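Side-chain contacts in HpcH/HpaI aldolase/citrate lyase family protein (Burkholderia cenocepacia, PDB 4MF4), which is of unknown function but belongs to the HpcH/HpaI aldolase/citrate lyase family and is built as a barrel of eight parallel strands: residues K17-L20 against P26-G29; L51-E56 against A66-A71; T122-P127 against D150-A155; E173-A178 against L216-Q221; D192-L197 against P206-A211. All blocks are in the same frame, centred on the assembly; numbering follows the deposited sequence. Where two conformers were deposited one is given.

Interaction 1. Residues K17-L20 against P26-G29; sequences KQRL and PLYG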
# COMPACT_ATOMS: atom_id res chain seq x y z
N LYS A 17 -15.70 28.24 2.54
CA LYS A 17 -16.13 28.92 3.76
C LYS A 17 -16.68 30.31 3.44
O LYS A 17 -17.72 30.72 3.98
CB LYS A 17 -14.98 29.09 4.76
CG LYS A 17 -15.43 29.52 6.13
CD LYS A 17 -14.24 29.80 7.07
CE LYS A 17 -14.71 30.21 8.48
NZ LYS A 17 -13.60 30.20 9.50
N GLN A 18 -15.95 31.04 2.58
CA GLN A 18 -16.31 32.41 2.28
C GLN A 18 -17.68 32.44 1.59
O GLN A 18 -18.56 33.22 1.96
CB GLN A 18 -15.19 33.07 1.46
CG GLN A 18 -15.49 34.46 0.94
CD GLN A 18 -16.13 34.41 -0.44
OE1 GLN A 18 -15.53 33.90 -1.40
NE2 GLN A 18 -17.35 34.93 -0.55
N ARG A 19 -17.85 31.60 0.58
CA ARG A 19 -19.14 31.49 -0.11
C ARG A 19 -20.26 31.04 0.83
O ARG A 19 -21.34 31.63 0.80
CB ARG A 19 -19.04 30.58 -1.32
CG ARG A 19 -18.27 31.21 -2.48
CD ARG A 19 -18.02 30.19 -3.59
NE ARG A 19 -16.84 29.37 -3.36
CZ ARG A 19 -16.56 28.28 -4.07
NH1 ARG A 19 -17.40 27.89 -5.00
NH2 ARG A 19 -15.48 27.58 -3.82
N LEU A 20 -20.00 30.04 1.67
CA LEU A 20 -21.02 29.57 2.65
C LEU A 20 -21.53 30.69 3.58
O LEU A 20 -22.74 30.77 3.84
CB LEU A 20 -20.51 28.44 3.53
CG LEU A 20 -20.42 27.03 2.93
CD1 LEU A 20 -19.68 26.21 3.94
CD2 LEU A 20 -21.78 26.42 2.61
N PRO A 26 -26.21 28.41 -4.59
CA PRO A 26 -25.97 27.01 -4.30
C PRO A 26 -24.53 26.58 -4.56
O PRO A 26 -23.88 27.11 -5.48
CB PRO A 26 -26.89 26.28 -5.31
CG PRO A 26 -27.76 27.34 -5.91
CD PRO A 26 -26.93 28.58 -5.86
N LEU A 27 -24.07 25.61 -3.78
CA LEU A 27 -22.75 25.04 -3.95
C LEU A 27 -22.87 23.53 -4.09
O LEU A 27 -23.30 22.85 -3.15
CB LEU A 27 -21.88 25.43 -2.76
CG LEU A 27 -21.74 26.93 -2.49
CD1 LEU A 27 -21.15 27.20 -1.13
CD2 LEU A 27 -20.84 27.53 -3.56
N TYR A 28 -22.52 23.00 -5.26
CA TYR A 28 -22.80 21.61 -5.61
C TYR A 28 -21.58 20.72 -5.38
O TYR A 28 -20.45 21.05 -5.76
CB TYR A 28 -23.28 21.52 -7.06
CG TYR A 28 -24.55 22.28 -7.32
CD1 TYR A 28 -25.76 21.80 -6.87
CD2 TYR A 28 -24.54 23.48 -8.02
CE1 TYR A 28 -26.95 22.50 -7.08
CE2 TYR A 28 -25.72 24.20 -8.27
CZ TYR A 28 -26.92 23.70 -7.78
OH TYR A 28 -28.12 24.38 -7.96
N GLY A 29 -21.84 19.57 -4.76
CA GLY A 29 -20.77 18.68 -4.31
C GLY A 29 -21.01 17.28 -4.81
O GLY A 29 -22.10 16.94 -5.27

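Interaction 2. Residues L51-E56 against A66-A71; sequences LCIDME and ASQLRA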
# COMPACT_ATOMS: atom_id res chain seq x y z
N LEU A 51 -15.94 18.56 -3.19
CA LEU A 51 -15.90 17.11 -3.25
C LEU A 51 -15.66 16.57 -1.84
O LEU A 51 -14.81 17.09 -1.14
CB LEU A 51 -14.76 16.62 -4.15
CG LEU A 51 -14.78 17.04 -5.62
CD1 LEU A 51 -13.48 16.65 -6.33
CD2 LEU A 51 -15.92 16.37 -6.33
N CYS A 52 -16.42 15.58 -1.42
CA CYS A 52 -16.32 15.08 -0.01
C CYS A 52 -15.59 13.74 0.09
O CYS A 52 -16.05 12.76 -0.49
CB CYS A 52 -17.69 14.96 0.65
SG CYS A 52 -17.55 14.60 2.41
N ILE A 53 -14.48 13.73 0.79
CA ILE A 53 -13.76 12.48 1.09
C ILE A 53 -14.36 11.95 2.38
O ILE A 53 -14.16 12.52 3.44
CB ILE A 53 -12.25 12.71 1.23
CG1 ILE A 53 -11.67 13.26 -0.07
CG2 ILE A 53 -11.50 11.43 1.61
CD1 ILE A 53 -10.38 14.01 0.16
N ASP A 54 -15.10 10.85 2.30
CA ASP A 54 -15.81 10.33 3.48
C ASP A 54 -14.93 9.35 4.31
O ASP A 54 -14.48 8.39 3.76
CB ASP A 54 -17.03 9.60 3.02
CG ASP A 54 -17.92 9.15 4.15
OD1 ASP A 54 -17.77 9.63 5.30
OD2 ASP A 54 -18.88 8.41 3.84
N MET A 55 -14.74 9.62 5.60
CA MET A 55 -14.02 8.73 6.53
C MET A 55 -15.01 7.94 7.38
O MET A 55 -14.61 6.99 8.06
CB MET A 55 -13.08 9.49 7.44
CG MET A 55 -12.15 10.44 6.71
SD MET A 55 -11.03 11.17 7.89
CE MET A 55 -10.05 9.79 8.48
N GLU A 56 -16.30 8.30 7.32
CA GLU A 56 -17.26 7.65 8.22
C GLU A 56 -17.79 6.39 7.59
O GLU A 56 -17.75 5.34 8.22
CB GLU A 56 -18.42 8.55 8.56
CG GLU A 56 -19.31 7.95 9.63
CD GLU A 56 -20.65 8.67 9.79
OE1 GLU A 56 -21.03 9.49 8.96
OE2 GLU A 56 -21.35 8.38 10.78
N ALA A 66 -4.90 12.09 2.71
CA ALA A 66 -3.81 12.87 2.16
C ALA A 66 -3.58 12.60 0.64
O ALA A 66 -3.35 13.52 -0.11
CB ALA A 66 -2.50 12.59 2.94
N SER A 67 -3.65 11.34 0.23
CA SER A 67 -3.44 10.97 -1.16
C SER A 67 -4.59 11.48 -2.10
O SER A 67 -4.33 11.86 -3.26
CB SER A 67 -3.25 9.45 -1.25
OG SER A 67 -2.07 9.06 -0.54
N GLN A 68 -5.82 11.48 -1.60
CA GLN A 68 -6.97 12.06 -2.33
C GLN A 68 -6.93 13.59 -2.35
O GLN A 68 -7.25 14.23 -3.38
CB GLN A 68 -8.29 11.54 -1.84
CG GLN A 68 -8.51 10.15 -2.36
CD GLN A 68 -9.62 9.45 -1.63
OE1 GLN A 68 -10.81 9.71 -1.89
NE2 GLN A 68 -9.24 8.53 -0.74
N LEU A 69 -6.53 14.20 -1.26
CA LEU A 69 -6.30 15.66 -1.31
C LEU A 69 -5.28 16.07 -2.36
O LEU A 69 -5.46 17.05 -3.08
CB LEU A 69 -5.95 16.21 0.08
CG LEU A 69 -7.10 16.12 1.10
CD1 LEU A 69 -6.55 16.57 2.46
CD2 LEU A 69 -8.33 16.91 0.70
N ARG A 70 -4.18 15.36 -2.42
CA ARG A 70 -3.10 15.64 -3.34
C ARG A 70 -3.64 15.42 -4.71
O ARG A 70 -3.36 16.21 -5.62
CB ARG A 70 -1.89 14.70 -3.08
CG ARG A 70 -0.96 15.16 -1.99
CD ARG A 70 -0.02 14.03 -1.58
NE ARG A 70 0.84 14.59 -0.61
CZ ARG A 70 1.24 13.99 0.50
NH1 ARG A 70 0.85 12.73 0.78
NH2 ARG A 70 2.01 14.69 1.31
N ALA A 71 -4.43 14.36 -4.88
CA ALA A 71 -4.90 14.01 -6.20
C ALA A 71 -5.87 15.09 -6.76
O ALA A 71 -5.80 15.45 -7.92
CB ALA A 71 -5.60 12.65 -6.19

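Interaction 3. Residues T122-P127 against D150-A155; sequences TRFPSP and DYLQTA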
# COMPACT_ATOMS: atom_id res chain seq x y z
N THR A 122 -11.25 22.27 16.19
CA THR A 122 -10.65 22.85 14.97
C THR A 122 -9.90 24.16 15.11
O THR A 122 -9.33 24.65 14.11
CB THR A 122 -11.70 23.04 13.84
OG1 THR A 122 -12.53 24.18 14.11
CG2 THR A 122 -12.52 21.80 13.67
N ARG A 123 -9.84 24.70 16.34
CA ARG A 123 -9.26 26.02 16.58
C ARG A 123 -7.99 25.96 17.46
O ARG A 123 -7.99 25.34 18.49
CB ARG A 123 -10.27 26.94 17.27
CG ARG A 123 -11.53 27.29 16.46
CD ARG A 123 -11.19 27.78 15.06
NE ARG A 123 -12.25 28.54 14.41
CZ ARG A 123 -13.14 28.05 13.54
NH1 ARG A 123 -13.19 26.77 13.20
NH2 ARG A 123 -14.02 28.88 12.99
N PHE A 124 -6.92 26.58 16.99
CA PHE A 124 -5.81 26.94 17.83
C PHE A 124 -6.25 27.92 18.93
O PHE A 124 -6.99 28.86 18.65
CB PHE A 124 -4.75 27.61 17.00
CG PHE A 124 -4.05 26.68 16.04
CD1 PHE A 124 -3.59 25.46 16.46
CD2 PHE A 124 -3.81 27.09 14.73
CE1 PHE A 124 -2.90 24.63 15.57
CE2 PHE A 124 -3.13 26.29 13.86
CZ PHE A 124 -2.69 25.04 14.27
N PRO A 125 -5.79 27.71 20.17
CA PRO A 125 -6.15 28.71 21.20
C PRO A 125 -5.69 30.13 20.81
O PRO A 125 -4.53 30.34 20.46
CB PRO A 125 -5.44 28.21 22.46
CG PRO A 125 -4.83 26.91 22.15
CD PRO A 125 -4.89 26.67 20.67
N SER A 126 -6.59 31.09 20.87
CA SER A 126 -6.29 32.43 20.40
C SER A 126 -7.31 33.41 20.98
O SER A 126 -8.29 32.99 21.60
CB SER A 126 -6.41 32.39 18.90
OG SER A 126 -7.73 32.00 18.56
N PRO A 127 -7.11 34.72 20.77
CA PRO A 127 -8.09 35.67 21.33
C PRO A 127 -9.54 35.44 20.90
O PRO A 127 -10.45 35.65 21.67
CB PRO A 127 -7.58 37.02 20.82
CG PRO A 127 -6.10 36.85 20.66
CD PRO A 127 -5.88 35.39 20.29
N ASP A 150 3.78 31.60 9.14
CA ASP A 150 2.65 32.20 9.89
C ASP A 150 1.37 31.30 9.85
O ASP A 150 0.25 31.84 9.90
CB ASP A 150 2.30 33.54 9.24
CG ASP A 150 1.90 33.36 7.81
OD1 ASP A 150 2.29 32.28 7.29
OD2 ASP A 150 1.21 34.21 7.22
N TYR A 151 1.54 29.98 9.71
CA TYR A 151 0.42 29.03 9.69
C TYR A 151 -0.42 29.20 10.95
O TYR A 151 -1.63 29.32 10.88
CB TYR A 151 0.92 27.57 9.63
CG TYR A 151 -0.21 26.57 9.67
CD1 TYR A 151 -1.17 26.57 8.67
CD2 TYR A 151 -0.33 25.63 10.68
CE1 TYR A 151 -2.23 25.69 8.68
CE2 TYR A 151 -1.40 24.72 10.70
CZ TYR A 151 -2.35 24.76 9.68
OH TYR A 151 -3.46 23.88 9.65
N LEU A 152 0.24 29.26 12.10
CA LEU A 152 -0.47 29.43 13.38
C LEU A 152 -1.40 30.67 13.46
O LEU A 152 -2.51 30.55 13.97
CB LEU A 152 0.52 29.40 14.53
CG LEU A 152 1.25 28.07 14.65
CD1 LEU A 152 2.23 28.04 15.80
CD2 LEU A 152 0.24 26.96 14.77
N GLN A 153 -0.96 31.81 12.92
CA GLN A 153 -1.70 33.07 13.01
C GLN A 153 -2.83 33.17 11.99
O GLN A 153 -3.68 34.02 12.12
CB GLN A 153 -0.75 34.26 12.80
N THR A 154 -2.81 32.32 10.96
CA THR A 154 -3.72 32.48 9.85
C THR A 154 -4.66 31.25 9.63
O THR A 154 -5.63 31.34 8.86
CB THR A 154 -2.88 32.79 8.58
OG1 THR A 154 -1.90 31.77 8.43
CG2 THR A 154 -2.11 34.13 8.75
N ALA A 155 -4.39 30.14 10.31
CA ALA A 155 -5.15 28.90 10.08
C ALA A 155 -6.58 28.98 10.54
O ALA A 155 -7.46 28.47 9.84
CB ALA A 155 -4.47 27.69 10.73

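Interaction 4. Residues E173-A178 against L216-Q221; sequences EVERIA and LAAGKQ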
# COMPACT_ATOMS: atom_id res chain seq x y z
N GLU A 173 -32.90 20.54 18.89
CA GLU A 173 -31.86 21.43 19.35
C GLU A 173 -31.33 22.30 18.22
O GLU A 173 -30.39 23.06 18.43
CB GLU A 173 -30.70 20.56 19.95
CG GLU A 173 -30.99 19.93 21.31
CD GLU A 173 -30.92 20.97 22.44
OE1 GLU A 173 -30.44 20.65 23.54
OE2 GLU A 173 -31.28 22.12 22.21
N VAL A 174 -31.94 22.25 17.03
CA VAL A 174 -31.31 22.77 15.83
C VAL A 174 -31.16 24.29 15.78
O VAL A 174 -30.20 24.80 15.22
CB VAL A 174 -31.98 22.28 14.54
CG1 VAL A 174 -33.34 22.92 14.35
CG2 VAL A 174 -31.08 22.61 13.34
N GLU A 175 -32.09 25.02 16.39
CA GLU A 175 -31.95 26.47 16.41
C GLU A 175 -30.72 26.86 17.28
O GLU A 175 -29.95 27.72 16.91
CB GLU A 175 -33.26 27.16 16.86
CG GLU A 175 -34.45 26.87 15.92
CD GLU A 175 -35.18 25.54 16.18
OE1 GLU A 175 -34.87 24.83 17.18
OE2 GLU A 175 -36.09 25.17 15.37
N ARG A 176 -30.53 26.20 18.40
CA ARG A 176 -29.36 26.49 19.27
C ARG A 176 -28.04 25.97 18.65
O ARG A 176 -26.97 26.55 18.88
CB ARG A 176 -29.57 25.88 20.65
CG ARG A 176 -30.74 26.47 21.46
CD ARG A 176 -31.20 25.49 22.54
NE ARG A 176 -30.34 25.56 23.74
CZ ARG A 176 -29.97 24.53 24.52
NH1 ARG A 176 -30.32 23.28 24.26
NH2 ARG A 176 -29.20 24.76 25.57
N ILE A 177 -28.11 24.85 17.92
CA ILE A 177 -26.95 24.40 17.13
C ILE A 177 -26.57 25.45 16.08
O ILE A 177 -25.42 25.82 15.95
CB ILE A 177 -27.21 23.04 16.47
CG1 ILE A 177 -27.31 21.97 17.57
CG2 ILE A 177 -26.09 22.69 15.48
CD1 ILE A 177 -27.86 20.66 17.11
N ALA A 178 -27.56 25.95 15.35
CA ALA A 178 -27.32 26.98 14.35
C ALA A 178 -26.69 28.26 14.91
O ALA A 178 -25.89 28.90 14.23
CB ALA A 178 -28.61 27.32 13.66
N LEU A 216 -33.84 23.18 7.73
CA LEU A 216 -33.70 24.24 6.70
C LEU A 216 -34.15 25.62 7.20
O LEU A 216 -33.48 26.64 6.97
CB LEU A 216 -34.49 23.84 5.45
CG LEU A 216 -34.59 24.86 4.30
CD1 LEU A 216 -33.18 25.12 3.78
CD2 LEU A 216 -35.48 24.36 3.17
N ALA A 217 -35.31 25.66 7.87
CA ALA A 217 -35.88 26.92 8.35
C ALA A 217 -35.01 27.49 9.43
O ALA A 217 -34.79 28.71 9.50
CB ALA A 217 -37.30 26.70 8.87
N ALA A 218 -34.48 26.62 10.28
CA ALA A 218 -33.54 27.10 11.31
C ALA A 218 -32.34 27.80 10.71
O ALA A 218 -31.88 28.85 11.18
CB ALA A 218 -33.11 25.97 12.23
N GLY A 219 -31.78 27.19 9.68
CA GLY A 219 -30.66 27.76 8.99
C GLY A 219 -30.99 29.12 8.42
O GLY A 219 -30.24 30.07 8.64
N LYS A 220 -32.11 29.22 7.68
CA LYS A 220 -32.52 30.47 7.04
C LYS A 220 -32.69 31.59 8.03
O LYS A 220 -32.30 32.74 7.77
CB LYS A 220 -33.82 30.30 6.24
CG LYS A 220 -33.65 29.46 4.99
CD LYS A 220 -34.95 29.41 4.25
CE LYS A 220 -34.86 28.61 3.00
NZ LYS A 220 -36.24 28.23 2.57
N GLN A 221 -33.30 31.28 9.16
CA GLN A 221 -33.57 32.26 10.21
C GLN A 221 -32.25 32.72 10.88
O GLN A 221 -32.09 33.89 11.22
CB GLN A 221 -34.57 31.68 11.23
CG GLN A 221 -35.15 32.67 12.23
CD GLN A 221 -34.20 33.12 13.32
OE1 GLN A 221 -33.27 32.42 13.71
NE2 GLN A 221 -34.45 34.32 13.83

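Interaction 5. Residues D192-L197 against P206-A211; sequences DLAASL and PDVETA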
# COMPACT_ATOMS: atom_id res chain seq x y z
N ASP A 192 -30.08 8.90 7.37
CA ASP A 192 -29.92 8.73 8.83
C ASP A 192 -31.03 9.45 9.59
O ASP A 192 -31.45 9.01 10.65
CB ASP A 192 -28.57 9.23 9.38
CG ASP A 192 -27.57 8.10 9.71
OD1 ASP A 192 -27.93 7.09 10.37
OD2 ASP A 192 -26.40 8.26 9.34
N LEU A 193 -31.51 10.58 9.07
CA LEU A 193 -32.54 11.29 9.82
C LEU A 193 -33.79 10.41 9.87
O LEU A 193 -34.36 10.20 10.94
CB LEU A 193 -32.78 12.67 9.25
CG LEU A 193 -33.73 13.59 10.01
CD1 LEU A 193 -33.38 13.73 11.49
CD2 LEU A 193 -33.75 14.95 9.33
N ALA A 194 -34.16 9.82 8.72
CA ALA A 194 -35.34 8.96 8.66
C ALA A 194 -35.18 7.77 9.62
O ALA A 194 -36.10 7.44 10.38
CB ALA A 194 -35.60 8.50 7.24
N ALA A 195 -33.99 7.16 9.65
CA ALA A 195 -33.75 6.05 10.57
C ALA A 195 -33.92 6.47 12.04
O ALA A 195 -34.58 5.78 12.83
CB ALA A 195 -32.38 5.44 10.34
N SER A 196 -33.32 7.58 12.46
CA SER A 196 -33.44 7.96 13.88
C SER A 196 -34.86 8.36 14.28
O SER A 196 -35.25 8.22 15.45
CB SER A 196 -32.48 9.07 14.29
OG SER A 196 -32.92 9.60 15.54
N LEU A 197 -35.66 8.81 13.32
CA LEU A 197 -37.01 9.17 13.66
C LEU A 197 -37.95 7.96 13.57
O LEU A 197 -39.16 8.12 13.74
CB LEU A 197 -37.54 10.29 12.75
CG LEU A 197 -36.71 11.58 12.70
CD1 LEU A 197 -37.17 12.51 11.59
CD2 LEU A 197 -36.77 12.32 14.03
N PRO A 206 -43.96 11.78 6.13
CA PRO A 206 -44.24 13.18 6.48
C PRO A 206 -43.51 13.72 7.73
O PRO A 206 -43.22 14.92 7.82
CB PRO A 206 -45.76 13.21 6.68
CG PRO A 206 -46.28 11.86 6.29
CD PRO A 206 -45.17 11.08 5.67
N ASP A 207 -43.28 12.86 8.70
CA ASP A 207 -42.60 13.27 9.90
C ASP A 207 -41.14 13.54 9.60
O ASP A 207 -40.57 14.44 10.18
CB ASP A 207 -42.74 12.22 10.97
CG ASP A 207 -44.15 12.12 11.50
OD1 ASP A 207 -44.97 13.02 11.22
OD2 ASP A 207 -44.41 11.15 12.21
N VAL A 208 -40.57 12.78 8.68
CA VAL A 208 -39.19 13.03 8.23
C VAL A 208 -39.13 14.33 7.43
O VAL A 208 -38.20 15.14 7.62
CB VAL A 208 -38.61 11.89 7.40
CG1 VAL A 208 -37.20 12.25 6.94
CG2 VAL A 208 -38.59 10.59 8.18
N GLU A 209 -40.12 14.55 6.56
CA GLU A 209 -40.16 15.82 5.77
C GLU A 209 -40.34 17.01 6.69
O GLU A 209 -39.71 18.04 6.48
CB GLU A 209 -41.21 15.78 4.62
CG GLU A 209 -40.79 14.78 3.54
CD GLU A 209 -41.58 14.81 2.24
OE1 GLU A 209 -42.77 15.18 2.23
OE2 GLU A 209 -41.01 14.40 1.21
N THR A 210 -41.13 16.86 7.76
CA THR A 210 -41.31 17.89 8.77
C THR A 210 -40.01 18.22 9.52
O THR A 210 -39.70 19.40 9.75
CB THR A 210 -42.40 17.50 9.79
OG1 THR A 210 -43.65 17.35 9.13
CG2 THR A 210 -42.55 18.56 10.86
N ALA A 211 -39.25 17.18 9.88
CA ALA A 211 -38.01 17.40 10.53
C ALA A 211 -37.04 18.14 9.60
O ALA A 211 -36.39 19.11 10.03
CB ALA A 211 -37.41 16.10 11.01

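Interaction 1. Residues K17-L20 against P26-G29
Helix 15-22 packs beside the start of strand 27-32, the first strand of the TIM barrel, and Arg19 and Leu20 of the helix close on Leu27. The two methyls of Leu27 share the work. CD1 takes the leucine side: Leu20 CD2 lies 3.9 Å from Leu27 CD1. The same Leu27 CD1 also sits 4.0 Å from Arg19 CB, at the root of the arginine chain. Leu27 CD2 turns to the outer part of that chain. Arg19 CD is 3.9 Å from Leu27 CD2, and Arg19 NH1 is 3.7 Å from it. The arginine bends at chi3 (-84°) and runs across the leucine at a slant. The guanidinium meets the methyl obliquely. The polar end of Arg19 is held by its own chain: NH2 bonds to Ser15 OG, while NH1 has a long, weak ion pair with Asp49. The arginine thus meets Leu27 by CB, CD and NH1, while the Leu20-Leu27 pair is purely apolar. Just after it, Tyr28 packs on Val267 of a second subunit. Strand 246-251 lies next to strand 27-32, and its Leu246 touches both Leu20 and Leu27, so helix 15-22 rests against the first and last strands of the barrel.

Interaction 2. Residues L51-E56 against A66-A71
Ile53 of strand 50-54 is the residue that meets helix 62-73, through Gln68 and Leu69. Before it in the strand, Leu51 packs on Leu30 and Leu32 of strand 27-32. Ile53 then points its side chain at the helix. Its CG1 lies beside the backbone N (chi1 -60°) and the chain runs on nearly extended, so CD1 is carried out to the helix. There Ile53 CD1 touches Leu69 CD2 at 3.6 Å. Ile53 CD1 also lies 3.8 Å from Gln68 CB. The other branch works nearer the strand: Ile53 CG2 is 4.0 Å from Gln68 OE1. The isoleucine and the glutamine cross obliquely, with contacts near the glutamine CB and OE1. The amide nitrogen is engaged separately, with Gln68 NE2 donating to Asn60 OD1. Asn60 ND2 in turn bonds to Asp54 O, which ties the glutamine to the end of the strand.

Asp54 faces away from the helix. Its OD1 accepts from Glu56 N at 2.8 Å, forming an Asx turn, and the N-H approaches from above the carboxylate plane, 58° out of it. The same oxygen forms a salt bridge with Arg84. Glu56 ends the segment with a salt bridge from OE2 to Lys94 of a fourth subunit. Strand 50-54, helix 62-73 and strand 80-84 make one beta-alpha-beta unit, and a strand isoleucine buried under the covering helix is the usual strand-to-helix packing of such a unit in a TIM barrel.

Interaction 3. Residues T122-P127 against D150-A155
Phe124 forms the tight part of this contact, its ring set among Leu152, Tyr151 and Ala155. Leu152 CD2 lies over one face of the ring, a CH-pi contact 3.8 Å from the Phe124 ring centroid and 24° off the normal. Leu152 CD2 is 3.5 Å from Phe124 CZ, toward the rim. Tyr151 CE2 comes in at the ring edge, 3.8 Å from Phe124 CZ. Tyr151 holds CG opposite its backbone N (chi1 178°), which brings CE2 to the phenylalanine edge. The two aromatic planes stand at 87°, and the pair is oblique. Ala155 CB adds a contact of 3.7 Å to Phe124 CE2, and it also lies over one face of the Tyr151 ring. The tyrosine is fixed at its far end by a bond between OH and Arg134 NH2.

The other side of helix 151-154 is loose. Asp150, Gln153 and Thr154 are exposed, and Gln153 is not modelled beyond CB. Thr154 OG1 donates to Asp150 O at 2.6 Å there. Leu200 of a fifth subunit packs on both Phe124 and Leu152. The loop starts where helix 112-121 ends, and its Thr122 rests on strands 103-106 and 160-165.

Interaction 4. Residues E173-A178 against L216-Q221
Helix 174-178 and the 216-221 part of helix 206-222 pass 9.1 Å apart at a signed crossing angle of -38°, and Glu175 and Ala218 bring their CA atoms to 5.4 Å. Such a close backbone approach goes with a small side chain at the crossing. Ala218 points its CB into the other helix and is the centre of the contact. Val174 meets it with both branches. Val174 CG1 is 3.7 Å from Ala218 CB, and Val174 CG2 is 4.1 Å from the same atom. The valine holds CG1 in the crowded position, between its backbone N and carbonyl carbon (chi1 71°), which turns both methyls to the alanine. Glu175 reaches Ala218 CB from another side, by its CG, at 4.0 Å. Beyond CG the glutamate bends at chi2 (83°), and its OE2 forms a salt bridge with Arg214 one turn earlier in helix 206-222. The chain thus gives carbon to the apolar contact and charge to the partner helix. Nearly a turn on in the first helix, Ala178 faces Gly219 across a wider gap, CA to CA 6.4 Å. Ala178 CB lies 4.4 Å from Ala218 O, a looser contact.

Polar links inside the first segment lie apart from this core. Arg176 NH1 makes a salt bridge to Glu173 OE2, which uses its syn lone pair. Leu186 of strand 185-188 lies under Val174, Ile177 and Ala178, and Ile177 also touches Ala115 of helix 112-121, so helix 174-178 sits between that helix and helix 206-222.

Interaction 5. Residues D192-L197 against P206-A211
Leu197 of the 192-197 segment reaches across to Val208 and Ala211 of helix 206-222. Its CB points toward that helix but makes no close contact with it. CG sits beside the backbone N (chi1 -55°) and likewise only carries the chain forward. The branch that touches is CD1. Leu197 CD1 lies 3.6 Å from Ala211 CB, the shortest approach of the contact. Leu197 CD1 is also 4.0 Å from Val208 CA and 4.2 Å from Asp207 O, so this methyl sits on the backbone of the helix as well as on its side chains.

Val208 packs on Ala194 in return. Val208 CG2 is 3.7 Å from Ala194 CA and 3.8 Å from Ala194 CB, so the valine methyl packs directly on the backbone of helix 190-196. The small Ala194 lets the helices come near, with the CA atoms of Ala194 and Val208 5.6 Å apart. Leu193 completes the apolar patch, its CD2 lying 4.2 Å from Ala211 CB. Ala211 CB is therefore touched by two leucines. At the start of the second helix, Pro206 O accepts from both Thr210 N and Thr210 OG1, which reach it from opposite faces of its carbonyl plane.

Asp192 OD1 bonds to Val136 N of a fourth subunit. Helix 168-172 closes the patch from another side: its Val171 touches Leu193 and Ala211, and its Ala168 touches Leu197.

Overall arrangement
Interactions 1 and 2 reach the barrel sheet, on neighbouring strands, with centres 18 Å apart and nearest atoms about 5 Å apart. Interactions 4 and 5 share helix 206-222. Their centres are 16 Å apart, with interaction 5 nested along the chain inside the loop closed by interaction 4. Interaction 3 lies farther out, its centre 38 Å from that of interaction 5, on the other side of the chain's centre. It meets interaction 1 where two like charges, Lys17 NZ and Arg123 NH2, lie 3.8 Å apart; Lys17 NZ bonds to Ala157 O and Val159 O. Interactions 2 and 5 meet the fourth subunit, and interaction 3 the fifth. Interaction 4 touches no other chain.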